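Local coordinates for protein methylenetetrahydrofolate--tRNA-(uracil-5-)-methyltransferase TrmFO (Thermus thermophilus, PDB 3G5S) that probably catalyses the folate- and FAD-dependent methylation of uridine 54 in tRNA, giving 5-methyluridine, with NADH or NADPH as reductant, at residues E60-L66 against R413-Y417; R359-L364 against L431-L435; A315-E321 against V379-A385. All coordinates share one frame; numbering follows the deposited sequence. Where two conformers were deposited one is given.

Overall arrangement
Interaction 3 is the buried contact of the three, about 12 Å from the centre of the chain. Interaction 1 is partly buried and interaction 2 lies at the surface. Interactions 1 and 3 bury similar areas, 465 and 440 Å², and neither has a direct hydrogen bond between its segments. Interaction 2 buries only 181 Å² but holds a direct arginine-to-carbonyl bond. Interactions 1 and 2 use neighbouring parts of the chain: R413-Y417 lies on helix 409-429 and L431-L435 in the loop after it. Interaction 3 uses helix 374-384, the helix before that one. No two contacts touch; interactions 2 and 3 come nearest, with about 10 Å between nearest atoms.

Interaction 1 of 3, residues E60-L66 against R413-Y417; sequences ETNAKGL and RQAMY. With EDO (1,2-ethanediol), chain H.
The Y417 ring is clamped between E60 and L66. On one face sits E60 CG, 3.7 Å from the ring centroid and 11° off the normal. This is a CH-pi contact over the middle of the ring. The opposite face meets L66 CD1, which lies toward the rim. L66 CB comes to 3.8 Å from Y417 CD2. With its CG anti to the backbone N (chi1 178°), Y417 carries its ring in between the E60 turn and the start of helix 63-74. E60 O rests against this packed part, 3.3 Å from Y417 CB. With an alanine in place of Y417, E60 CG and L66 CD1 would probably lose the ring between them, and a gap would open.

The other side is looser. T61 CG2 and Q414 CG run alongside each other, 3.8 Å apart. A water donates to E60 OE1 at 2.6 Å and to Q414 O. The R413 guanidinium turns away from T61 and binds a 1,2-ethanediol, probably from the crystallisation liquor. R413 NE gives EDO O2 a nearly straight bond of 2.8 Å (169°), in the guanidinium plane. W397 donates to T61 O. The loop before helix 63-74 and that helix's first turn are joined to helix 409-429 by apolar and CH-pi contact. No direct hydrogen bond crosses; the water links the segments, and the diol joins R413 to E300.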
ATOM      1  N   GLU A  60      14.071 -11.945  -8.196  1.00 19.32           N
ATOM      2  CA  GLU A  60      14.966 -10.965  -7.580  1.00 20.25           C
ATOM      3  C   GLU A  60      14.841  -9.595  -8.228  1.00 17.80           C
ATOM      4  O   GLU A  60      15.444  -8.618  -7.772  1.00 20.10           O
ATOM      5  CB  GLU A  60      16.418 -11.421  -7.674  1.00 22.58           C
ATOM      6  CG  GLU A  60      16.786 -12.520  -6.709  1.00 25.41           C
ATOM      7  CD  GLU A  60      18.192 -13.028  -6.936  1.00 29.39           C
ATOM      8  OE1 GLU A  60      18.911 -12.429  -7.764  1.00 31.08           O
ATOM      9  OE2 GLU A  60      18.574 -14.029  -6.297  1.00 32.06           O
ATOM     10  N   THR A  61      14.064  -9.526  -9.301  1.00 15.57           N
ATOM     11  CA  THR A  61      13.781  -8.245  -9.928  1.00 16.45           C
ATOM     12  C   THR A  61      12.449  -7.659  -9.458  1.00 14.41           C
ATOM     13  O   THR A  61      12.060  -6.583  -9.912  1.00 15.45           O
ATOM     14  CB  THR A  61      13.727  -8.365 -11.453  1.00 19.44           C
ATOM     15  OG1 THR A  61      12.684  -9.273 -11.809  1.00 21.48           O
ATOM     16  CG2 THR A  61      15.054  -8.871 -11.997  1.00 21.30           C
ATOM     17  N   ASN A  62      11.770  -8.360  -8.547  1.00 13.52           N
ATOM     18  CA  ASN A  62      10.441  -7.953  -8.089  0.71 12.89           C
ATOM     19  C   ASN A  62      10.456  -7.412  -6.672  1.00 12.17           C
ATOM     20  O   ASN A  62      10.945  -8.065  -5.754  1.00 11.91           O
ATOM     21  CB  ASN A  62       9.462  -9.129  -8.139  0.71 14.74           C
ATOM     22  CG  ASN A  62       9.162  -9.578  -9.542  0.71 19.14           C
ATOM     23  OD1 ASN A  62       8.754  -8.783 -10.388  0.71 21.42           O
ATOM     24  ND2 ASN A  62       9.349 -10.864  -9.800  0.71 20.26           N
ATOM     25  N   ALA A  63       9.906  -6.214  -6.487  1.00 11.26           N
ATOM     26  CA  ALA A  63       9.819  -5.626  -5.149  1.00 10.77           C
ATOM     27  C   ALA A  63       9.063  -6.531  -4.171  1.00 10.24           C
ATOM     28  O   ALA A  63       9.443  -6.650  -3.006  1.00 10.59           O
ATOM     29  CB  ALA A  63       9.166  -4.265  -5.222  1.00 11.27           C
ATOM     30  N   LYS A  64       7.990  -7.161  -4.638  1.00 11.14           N
ATOM     31  CA  LYS A  64       7.260  -8.101  -3.799  1.00 11.71           C
ATOM     32  C   LYS A  64       8.111  -9.337  -3.495  1.00 11.06           C
ATOM     33  O   LYS A  64       7.986  -9.932  -2.427  1.00 11.82           O
ATOM     34  CB  LYS A  64       5.932  -8.478  -4.457  1.00 15.04           C
ATOM     35  CG  LYS A  64       4.875  -7.363  -4.376  1.00 18.47           C
ATOM     36  CD  LYS A  64       3.577  -7.747  -5.070  1.00 20.72           C
ATOM     37  CE  LYS A  64       2.548  -6.632  -4.992  1.00 21.77           C
ATOM     38  NZ  LYS A  64       1.812  -6.604  -3.699  1.00 21.95           N
ATOM     39  N   GLY A  65       8.976  -9.713  -4.429  1.00 11.30           N
ATOM     40  CA  GLY A  65       9.903 -10.807  -4.197  1.00 11.74           C
ATOM     41  C   GLY A  65      10.866 -10.505  -3.063  1.00 11.06           C
ATOM     42  O   GLY A  65      11.165 -11.370  -2.239  1.00 11.54           O
ATOM     43  N   LEU A  66      11.363  -9.273  -3.008  1.00 10.49           N
ATOM     44  CA  LEU A  66      12.196  -8.878  -1.884  1.00  9.86           C
ATOM     45  C   LEU A  66      11.403  -8.937  -0.577  1.00  9.55           C
ATOM     46  O   LEU A  66      11.881  -9.463   0.426  1.00  9.85           O
ATOM     47  CB  LEU A  66      12.778  -7.487  -2.089  1.00 10.46           C
ATOM     48  CG  LEU A  66      13.528  -6.898  -0.897  1.00 10.67           C
ATOM     49  CD1 LEU A  66      14.641  -7.819  -0.403  1.00 11.57           C
ATOM     50  CD2 LEU A  66      14.070  -5.513  -1.210  1.00 10.44           C
ATOM     51  N   ARG A 413      17.635  -3.699 -10.184  1.00 11.56           N
ATOM     52  CA  ARG A 413      16.671  -4.346  -9.305  1.00 11.88           C
ATOM     53  C   ARG A 413      17.302  -5.524  -8.570  1.00 10.92           C
ATOM     54  O   ARG A 413      17.102  -5.687  -7.366  1.00 11.37           O
ATOM     55  CB  ARG A 413      15.426  -4.761 -10.091  1.00 11.94           C
ATOM     56  CG  ARG A 413      14.623  -3.567 -10.585  1.00 12.42           C
ATOM     57  CD  ARG A 413      13.631  -3.937 -11.660  1.00 13.60           C
ATOM     58  NE  ARG A 413      12.987  -2.732 -12.159  1.00 16.00           N
ATOM     59  CZ  ARG A 413      12.378  -2.637 -13.332  1.00 18.97           C
ATOM     60  NH1 ARG A 413      12.316  -3.690 -14.132  1.00 21.29           N
ATOM     61  NH2 ARG A 413      11.833  -1.486 -13.701  1.00 20.25           N
ATOM     62  N   GLN A 414      18.082  -6.333  -9.276  1.00 11.39           N
ATOM     63  CA  GLN A 414      18.785  -7.421  -8.615  1.00 12.43           C
ATOM     64  C   GLN A 414      19.713  -6.890  -7.519  1.00 11.51           C
ATOM     65  O   GLN A 414      19.792  -7.453  -6.429  1.00 12.63           O
ATOM     66  CB  GLN A 414      19.545  -8.266  -9.647  1.00 13.91           C
ATOM     67  CG  GLN A 414      18.614  -9.027 -10.603  1.00 17.91           C
ATOM     68  CD  GLN A 414      19.350  -9.793 -11.689  1.00 21.74           C
ATOM     69  OE1 GLN A 414      18.928 -10.877 -12.094  1.00 26.04           O
ATOM     70  NE2 GLN A 414      20.446  -9.228 -12.170  1.00 22.31           N
ATOM     71  N   ALA A 415      20.406  -5.794  -7.804  1.00 11.38           N
ATOM     72  CA  ALA A 415      21.278  -5.170  -6.820  1.00 11.63           C
ATOM     73  C   ALA A 415      20.485  -4.657  -5.617  1.00 10.99           C
ATOM     74  O   ALA A 415      20.919  -4.825  -4.476  1.00 11.30           O
ATOM     75  CB  ALA A 415      22.069  -4.047  -7.454  1.00 12.26           C
HETATM   76  N   MSE A 416      19.330  -4.048  -5.872  1.00 10.81           N
HETATM   77  CA  MSE A 416      18.477  -3.555  -4.795  1.00 10.87           C
HETATM   78  C   MSE A 416      17.966  -4.704  -3.928  1.00 10.53           C
HETATM   79  O   MSE A 416      17.843  -4.571  -2.707  1.00 10.81           O
HETATM   80  CB  MSE A 416      17.287  -2.789  -5.373  1.00 11.83           C
HETATM   81  CG  MSE A 416      17.615  -1.445  -5.990  1.00 15.79           C
HETATM   82 SE   MSE A 416      15.971  -0.618  -6.632  1.00 24.60          SE
HETATM   83  CE  MSE A 416      16.659   1.141  -7.111  1.00 13.91           C
ATOM     84  N   TYR A 417      17.639  -5.820  -4.563  1.00 10.67           N
ATOM     85  CA  TYR A 417      17.182  -6.995  -3.841  1.00 10.94           C
ATOM     86  C   TYR A 417      18.257  -7.487  -2.877  1.00 10.80           C
ATOM     87  O   TYR A 417      17.999  -7.689  -1.691  1.00 11.72           O
ATOM     88  CB  TYR A 417      16.785  -8.088  -4.832  1.00 12.79           C
ATOM     89  CG  TYR A 417      16.339  -9.395  -4.231  1.00 14.87           C
ATOM     90  CD1 TYR A 417      17.265 -10.301  -3.732  1.00 17.21           C
ATOM     91  CD2 TYR A 417      14.996  -9.745  -4.207  1.00 16.08           C
ATOM     92  CE1 TYR A 417      16.864 -11.503  -3.198  1.00 19.88           C
ATOM     93  CE2 TYR A 417      14.587 -10.949  -3.682  1.00 18.48           C
ATOM     94  CZ  TYR A 417      15.526 -11.817  -3.175  1.00 20.13           C
ATOM     95  OH  TYR A 417      15.120 -13.023  -2.654  1.00 23.05           O
TER
HETATM   96  C1  EDO H 450      15.057   0.532 -11.466  1.00 19.68           C
HETATM   97  O1  EDO H 450      14.567   1.707 -12.122  1.00 19.93           O
HETATM   98  C2  EDO H 450      14.152   0.190 -10.289  1.00 19.61           C
HETATM   99  O2  EDO H 450      12.879  -0.243 -10.782  1.00 19.54           O
HETATM  100  O   HOH W   1      20.360 -10.443  -6.812  1.00 27.89           O

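Interaction 2 of 3, residues R359-L364 against L431-L435; sequences RKALGL and LNPPL
R359 reaches from the last turn of helix 343-361 to the loop of N432 and P433. Its CB and CG leave the helix with CG anti to the carbonyl carbon. Past CD the chain bends at chi3 (59°), bringing the guanidinium over to the loop. NE bonds to P365 O, and NH1 bonds to a residue next to the segments. At the tip, NH2 donates to N432 O at 2.9 Å (147°). It comes from above the carbonyl plane, 63° out of it. NH2 also bonds a water at 2.9 Å, which donates to P433 O. One nitrogen thus holds two successive carbonyls of the loop, one through water. L364 CB covers part of one guanidinium face.

The helix ends in a Schellman motif, with G363 at positive phi and L364 N bonded back to R359 O. L362, before the turn, and L364, after it, both point to the ring of P433, which follows a cis peptide bond. L364 CD1 presses on P433 CD at 3.3 Å, close for two carbons. The L362 side chain runs at a slant to P433, its CD1 3.9 Å from P433 CG. L431, before N432, packs on L355 of helix 343-361.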
ATOM      1  N   ARG A 359       7.171  -5.354  22.046  1.00 11.38           N
ATOM      2  CA  ARG A 359       8.220  -4.592  22.711  1.00 11.86           C
ATOM      3  C   ARG A 359       7.655  -3.628  23.752  1.00 11.78           C
ATOM      4  O   ARG A 359       8.174  -3.510  24.862  1.00 12.71           O
ATOM      5  CB  ARG A 359       9.115  -3.890  21.684  1.00 12.51           C
ATOM      6  CG  ARG A 359       9.970  -4.890  20.894  1.00 12.06           C
ATOM      7  CD  ARG A 359      10.780  -4.220  19.775  1.00 12.84           C
ATOM      8  NE  ARG A 359      11.685  -3.195  20.285  1.00 13.02           N
ATOM      9  CZ  ARG A 359      12.886  -3.439  20.802  1.00 14.42           C
ATOM     10  NH1 ARG A 359      13.618  -2.436  21.259  1.00 15.57           N
ATOM     11  NH2 ARG A 359      13.360  -4.678  20.861  1.00 15.09           N
ATOM     12  N   LYS A 360       6.550  -2.969  23.411  1.00 19.85           N
ATOM     13  CA  LYS A 360       5.863  -2.077  24.360  1.00 19.85           C
ATOM     14  C   LYS A 360       5.444  -2.818  25.633  1.00 19.84           C
ATOM     15  O   LYS A 360       5.593  -2.312  26.764  1.00 12.93           O
ATOM     16  CB  LYS A 360       4.610  -1.499  23.697  1.00 19.85           C
ATOM     17  CG  LYS A 360       4.004  -0.315  24.439  1.00 19.85           C
ATOM     18  CD  LYS A 360       4.981   0.851  24.451  1.00 19.85           C
ATOM     19  CE  LYS A 360       4.266   2.189  24.291  1.00 19.85           C
ATOM     20  NZ  LYS A 360       3.748   2.782  25.547  1.00 19.85           N
ATOM     21  N   ALA A 361       4.903  -4.010  25.431  1.00 11.86           N
ATOM     22  CA  ALA A 361       4.474  -4.863  26.534  1.00 12.56           C
ATOM     23  C   ALA A 361       5.656  -5.216  27.445  1.00 13.08           C
ATOM     24  O   ALA A 361       5.483  -5.428  28.649  1.00 14.53           O
ATOM     25  CB  ALA A 361       3.797  -6.115  26.021  1.00 13.09           C
ATOM     26  N   LEU A 362       6.844  -5.271  26.848  1.00 13.35           N
ATOM     27  CA  LEU A 362       8.095  -5.608  27.528  1.00 14.87           C
ATOM     28  C   LEU A 362       8.819  -4.362  28.045  1.00 14.64           C
ATOM     29  O   LEU A 362       9.904  -4.460  28.620  1.00 16.56           O
ATOM     30  CB  LEU A 362       9.016  -6.397  26.588  1.00 16.56           C
ATOM     31  CG  LEU A 362       8.505  -7.774  26.167  1.00 18.67           C
ATOM     32  CD1 LEU A 362       9.394  -8.369  25.090  1.00 20.39           C
ATOM     33  CD2 LEU A 362       8.411  -8.705  27.366  1.00 20.36           C
ATOM     34  N   GLY A 363       8.216  -3.192  27.846  1.00 14.37           N
ATOM     35  CA  GLY A 363       8.801  -1.942  28.294  1.00 15.17           C
ATOM     36  C   GLY A 363       9.948  -1.437  27.438  1.00 15.52           C
ATOM     37  O   GLY A 363      10.789  -0.670  27.909  1.00 17.84           O
ATOM     38  N   LEU A 364       9.972  -1.848  26.174  1.00 14.25           N
ATOM     39  CA  LEU A 364      11.060  -1.505  25.266  1.00 14.88           C
ATOM     40  C   LEU A 364      10.586  -0.580  24.153  1.00 14.92           C
ATOM     41  O   LEU A 364       9.441  -0.650  23.721  1.00 14.57           O
ATOM     42  CB  LEU A 364      11.639  -2.780  24.664  1.00 15.14           C
ATOM     43  CG  LEU A 364      12.113  -3.822  25.672  1.00 17.12           C
ATOM     44  CD1 LEU A 364      12.459  -5.124  24.966  1.00 17.76           C
ATOM     45  CD2 LEU A 364      13.301  -3.305  26.474  1.00 20.20           C
ATOM     46  N   LEU A 431      18.029  -7.094  16.844  1.00 20.43           N
ATOM     47  CA  LEU A 431      16.878  -6.992  17.743  1.00 19.91           C
ATOM     48  C   LEU A 431      17.106  -7.684  19.080  1.00 19.72           C
ATOM     49  O   LEU A 431      17.561  -8.825  19.130  1.00 20.83           O
ATOM     50  CB  LEU A 431      15.636  -7.591  17.103  1.00 19.72           C
ATOM     51  CG  LEU A 431      15.085  -6.911  15.854  1.00 19.09           C
ATOM     52  CD1 LEU A 431      13.965  -7.761  15.285  1.00 18.94           C
ATOM     53  CD2 LEU A 431      14.600  -5.495  16.148  1.00 20.09           C
ATOM     54  N   ASN A 432      16.758  -6.991  20.158  1.00 19.09           N
ATOM     55  CA  ASN A 432      16.850  -7.548  21.501  1.00 21.11           C
ATOM     56  C   ASN A 432      15.617  -7.139  22.297  1.00 20.58           C
ATOM     57  O   ASN A 432      15.411  -5.950  22.553  1.00 21.99           O
ATOM     58  CB  ASN A 432      18.117  -7.052  22.193  1.00 23.79           C
ATOM     59  CG  ASN A 432      18.397  -7.783  23.485  1.00 26.02           C
ATOM     60  OD1 ASN A 432      17.612  -8.626  23.918  1.00 27.25           O
ATOM     61  ND2 ASN A 432      19.524  -7.468  24.109  1.00 28.30           N
ATOM     62  N   PRO A 433      14.783  -8.120  22.693  1.00 21.49           N
ATOM     63  CA  PRO A 433      14.966  -9.567  22.525  1.00 21.73           C
ATOM     64  C   PRO A 433      14.873  -9.994  21.066  1.00 20.96           C
ATOM     65  O   PRO A 433      14.193  -9.344  20.272  1.00 20.91           O
ATOM     66  CB  PRO A 433      13.773 -10.146  23.294  1.00 22.75           C
ATOM     67  CG  PRO A 433      12.735  -9.085  23.168  1.00 22.65           C
ATOM     68  CD  PRO A 433      13.519  -7.828  23.388  1.00 21.44           C
ATOM     69  N   PRO A 434      15.554 -11.089  20.709  1.00 21.16           N
ATOM     70  CA  PRO A 434      15.525 -11.585  19.334  1.00 21.10           C
ATOM     71  C   PRO A 434      14.251 -12.374  19.082  1.00 21.55           C
ATOM     72  O   PRO A 434      13.628 -12.872  20.020  1.00 23.23           O
ATOM     73  CB  PRO A 434      16.721 -12.539  19.299  1.00 23.13           C
ATOM     74  CG  PRO A 434      16.785 -13.057  20.706  1.00 23.74           C
ATOM     75  CD  PRO A 434      16.526 -11.830  21.533  1.00 22.75           C
ATOM     76  N   LEU A 435      13.863 -12.477  17.818  1.00 19.79           N
ATOM     77  CA  LEU A 435      12.824 -13.414  17.433  1.00 21.27           C
ATOM     78  C   LEU A 435      13.426 -14.805  17.556  1.00 22.85           C
ATOM     79  O   LEU A 435      14.447 -15.098  16.942  1.00 24.01           O
ATOM     80  CB  LEU A 435      12.365 -13.137  16.005  1.00 21.39           C
ATOM     81  CG  LEU A 435      11.678 -11.777  15.839  1.00 21.85           C
ATOM     82  CD1 LEU A 435      11.810 -11.279  14.411  1.00 22.34           C
ATOM     83  CD2 LEU A 435      10.217 -11.838  16.275  1.00 22.13           C
TER
HETATM   84  O   HOH W   2      12.523  -7.299  20.014  1.00 20.14           O

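Interaction 3 of 3, residues A315-E321 against V379-A385; sequences APRLLGE and VRYLATA
Apolar side chains meet at two places. A315 CB meets L382 CB at 3.9 Å, and P316 CG lies near A385 CB. P316 also touches F390. The small side chain of A383 lets the chain at G320 and E321 pass close by: its CB is 3.5 Å from E321 N.

Backbone carbonyls form a second group of contacts, packed against carbon. L382 O faces the proline ring, 3.2 Å from P316 CD. It is also 3.0 Å from P316 N, but the proline nitrogen has no hydrogen to share. A385 O touches P316 CB. At the other end, V379 CG2 comes to 3.2 Å from E321 O.

Charged side chains meet at the edge of the contact. E321 CB packs on R380 CG. With chi1 at 71°, E321 CG is placed between the backbone N and the carbonyl carbon, and it sits over one face of the R380 guanidinium, toward its rim. The carboxylate does not pair with it: E321 OE2 stays 4.7 Å from R380 NH1, so any attraction is probably modest. R380 NE bonds instead to P369 O.

No hydrogen bond crosses between the segments. T384 OG1 donates to R380 O at 2.7 Å, one turn back.

The L382 side chain is about 11 Å from that of A12, a predicted FAD-binding residue. The short helix 315-318, which follows strand 309-313, and the chain after it lie along the last turns of helix 374-384. From V379 that helix also packs on T349 and L352 of helix 343-361.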
ATOM      1  N   ALA A 315      -2.034   7.767   7.006  1.00 10.49           N
ATOM      2  CA  ALA A 315      -0.843   7.343   7.724  1.00 10.22           C
ATOM      3  C   ALA A 315       0.139   8.487   7.989  1.00 10.45           C
ATOM      4  O   ALA A 315       0.633   8.616   9.103  1.00 11.03           O
ATOM      5  CB  ALA A 315      -0.165   6.171   7.026  1.00 11.59           C
ATOM      6  N   PRO A 316       0.422   9.339   6.984  1.00 10.67           N
ATOM      7  CA  PRO A 316       1.418  10.373   7.286  1.00 12.17           C
ATOM      8  C   PRO A 316       0.973  11.322   8.397  1.00 13.62           C
ATOM      9  O   PRO A 316       1.817  11.827   9.139  1.00 17.67           O
ATOM     10  CB  PRO A 316       1.572  11.119   5.955  1.00 13.84           C
ATOM     11  CG  PRO A 316       1.157  10.141   4.920  1.00 14.77           C
ATOM     12  CD  PRO A 316       0.104   9.274   5.546  1.00 11.40           C
ATOM     13  N   ARG A 317      -0.328  11.555   8.522  1.00 11.98           N
ATOM     14  CA  ARG A 317      -0.819  12.427   9.583  1.00 12.03           C
ATOM     15  C   ARG A 317      -0.908  11.726  10.935  1.00 12.37           C
ATOM     16  O   ARG A 317      -0.798  12.378  11.965  1.00 15.21           O
ATOM     17  CB  ARG A 317      -2.191  12.992   9.218  1.00 14.27           C
ATOM     18  CG  ARG A 317      -2.183  13.973   8.055  1.00 15.92           C
ATOM     19  CD  ARG A 317      -1.248  15.162   8.293  1.00 19.88           C
ATOM     20  NE  ARG A 317      -1.610  15.958   9.462  1.00 24.42           N
ATOM     21  CZ  ARG A 317      -2.479  16.961   9.446  1.00 25.35           C
ATOM     22  NH1 ARG A 317      -3.093  17.290   8.317  1.00 26.21           N
ATOM     23  NH2 ARG A 317      -2.742  17.630  10.562  1.00 26.16           N
ATOM     24  N   LEU A 318      -1.123  10.414  10.935  1.00 11.48           N
ATOM     25  CA  LEU A 318      -1.475   9.698  12.163  1.00 11.78           C
ATOM     26  C   LEU A 318      -0.431   8.734  12.713  1.00 10.59           C
ATOM     27  O   LEU A 318      -0.425   8.484  13.914  1.00 11.74           O
ATOM     28  CB  LEU A 318      -2.773   8.923  11.980  1.00 12.21           C
ATOM     29  CG  LEU A 318      -4.026   9.747  11.702  1.00 13.21           C
ATOM     30  CD1 LEU A 318      -5.233   8.830  11.585  1.00 14.20           C
ATOM     31  CD2 LEU A 318      -4.257  10.828  12.761  1.00 15.32           C
ATOM     32  N   LEU A 319       0.398   8.156  11.839  1.00 10.41           N
ATOM     33  CA  LEU A 319       1.277   7.045  12.211  1.00 10.22           C
ATOM     34  C   LEU A 319       2.756   7.369  12.069  1.00 10.96           C
ATOM     35  O   LEU A 319       3.168   8.071  11.146  1.00 12.72           O
ATOM     36  CB  LEU A 319       0.980   5.810  11.346  1.00 10.51           C
ATOM     37  CG  LEU A 319      -0.457   5.282  11.349  1.00 11.38           C
ATOM     38  CD1 LEU A 319      -0.605   4.110  10.387  1.00 12.49           C
ATOM     39  CD2 LEU A 319      -0.891   4.875  12.749  1.00 12.09           C
ATOM     40  N   GLY A 320       3.558   6.823  12.977  1.00 11.07           N
ATOM     41  CA  GLY A 320       4.995   6.799  12.792  1.00 11.33           C
ATOM     42  C   GLY A 320       5.418   5.609  11.943  1.00 10.51           C
ATOM     43  O   GLY A 320       4.612   4.728  11.636  1.00 10.47           O
ATOM     44  N   GLU A 321       6.694   5.569  11.574  1.00 10.85           N
ATOM     45  CA  GLU A 321       7.220   4.458  10.775  1.00 11.22           C
ATOM     46  C   GLU A 321       7.210   3.142  11.561  1.00 10.41           C
ATOM     47  O   GLU A 321       7.372   2.065  10.990  1.00 11.31           O
ATOM     48  CB  GLU A 321       8.625   4.765  10.257  1.00 12.88           C
ATOM     49  CG  GLU A 321       9.717   4.758  11.315  1.00 14.77           C
ATOM     50  CD  GLU A 321       9.785   6.042  12.106  1.00 19.38           C
ATOM     51  OE1 GLU A 321       9.066   7.001  11.763  1.00 19.51           O
ATOM     52  OE2 GLU A 321      10.565   6.093  13.080  1.00 23.42           O
ATOM     53  N   VAL A 379       7.109   1.318   5.259  1.00  9.34           N
ATOM     54  CA  VAL A 379       6.614   1.997   6.450  1.00  9.33           C
ATOM     55  C   VAL A 379       7.152   3.415   6.569  1.00  9.65           C
ATOM     56  O   VAL A 379       6.481   4.296   7.112  1.00 10.51           O
ATOM     57  CB  VAL A 379       6.818   1.180   7.750  1.00 10.14           C
ATOM     58  CG1 VAL A 379       6.089  -0.143   7.636  1.00 10.61           C
ATOM     59  CG2 VAL A 379       8.298   0.992   8.081  1.00 11.29           C
ATOM     60  N   ARG A 380       8.353   3.645   6.052  1.00 10.03           N
ATOM     61  CA  ARG A 380       8.891   4.990   6.072  1.00 11.43           C
ATOM     62  C   ARG A 380       8.121   5.901   5.101  1.00 11.36           C
ATOM     63  O   ARG A 380       7.916   7.081   5.389  1.00 13.03           O
ATOM     64  CB  ARG A 380      10.422   4.987   5.905  1.00 12.95           C
ATOM     65  CG  ARG A 380      11.113   4.321   7.095  1.00 13.21           C
ATOM     66  CD  ARG A 380      12.611   4.149   6.932  1.00 15.11           C
ATOM     67  NE  ARG A 380      13.148   3.340   8.025  1.00 15.97           N
ATOM     68  CZ  ARG A 380      13.495   3.814   9.220  1.00 15.43           C
ATOM     69  NH1 ARG A 380      13.404   5.114   9.475  1.00 16.39           N
ATOM     70  NH2 ARG A 380      13.954   2.989  10.154  1.00 16.88           N
ATOM     71  N   TYR A 381       7.645   5.339   3.988  1.00 12.22           N
ATOM     72  CA  TYR A 381       6.742   6.055   3.087  1.00 12.71           C
ATOM     73  C   TYR A 381       5.420   6.395   3.797  1.00 12.60           C
ATOM     74  O   TYR A 381       4.951   7.533   3.733  1.00 13.93           O
ATOM     75  CB  TYR A 381       6.478   5.248   1.803  1.00 13.82           C
ATOM     76  CG  TYR A 381       5.531   5.934   0.845  1.00 13.39           C
ATOM     77  CD1 TYR A 381       6.013   6.770  -0.150  1.00 13.83           C
ATOM     78  CD2 TYR A 381       4.157   5.746   0.931  1.00 12.81           C
ATOM     79  CE1 TYR A 381       5.160   7.406  -1.034  1.00 13.61           C
ATOM     80  CE2 TYR A 381       3.286   6.389   0.057  1.00 13.15           C
ATOM     81  CZ  TYR A 381       3.801   7.213  -0.933  1.00 13.65           C
ATOM     82  OH  TYR A 381       2.978   7.864  -1.834  1.00 14.47           O
ATOM     83  N   LEU A 382       4.827   5.421   4.484  1.00 11.63           N
ATOM     84  CA  LEU A 382       3.583   5.664   5.218  1.00 11.87           C
ATOM     85  C   LEU A 382       3.710   6.866   6.144  1.00 11.57           C
ATOM     86  O   LEU A 382       2.784   7.676   6.268  1.00 13.17           O
ATOM     87  CB  LEU A 382       3.162   4.434   6.027  1.00 11.36           C
ATOM     88  CG  LEU A 382       2.776   3.173   5.255  1.00 12.32           C
ATOM     89  CD1 LEU A 382       2.403   2.065   6.232  1.00 13.06           C
ATOM     90  CD2 LEU A 382       1.646   3.436   4.250  1.00 13.81           C
ATOM     91  N   ALA A 383       4.861   6.976   6.802  1.00 10.79           N
ATOM     92  CA  ALA A 383       5.049   7.996   7.823  1.00 11.55           C
ATOM     93  C   ALA A 383       5.380   9.365   7.241  1.00 11.42           C
ATOM     94  O   ALA A 383       5.151  10.376   7.902  1.00 13.56           O
ATOM     95  CB  ALA A 383       6.130   7.568   8.801  1.00 12.38           C
ATOM     96  N   THR A 384       5.919   9.401   6.020  1.00 11.59           N
ATOM     97  CA  THR A 384       6.497  10.637   5.488  1.00 12.43           C
ATOM     98  C   THR A 384       5.941  11.094   4.139  1.00 11.81           C
ATOM     99  O   THR A 384       6.364  12.122   3.621  1.00 12.79           O
ATOM    100  CB  THR A 384       8.043  10.535   5.374  1.00 13.86           C
ATOM    101  OG1 THR A 384       8.399   9.524   4.421  1.00 13.08           O
ATOM    102  CG2 THR A 384       8.672  10.207   6.727  1.00 15.98           C
ATOM    103  N   ALA A 385       5.004  10.341   3.573  1.00 11.79           N
ATOM    104  CA  ALA A 385       4.451  10.704   2.277  1.00 11.87           C
ATOM    105  C   ALA A 385       3.624  11.983   2.366  1.00 12.82           C
ATOM    106  O   ALA A 385       3.264  12.447   3.449  1.00 12.66           O
ATOM    107  CB  ALA A 385       3.617   9.567   1.713  1.00 13.74           C
TER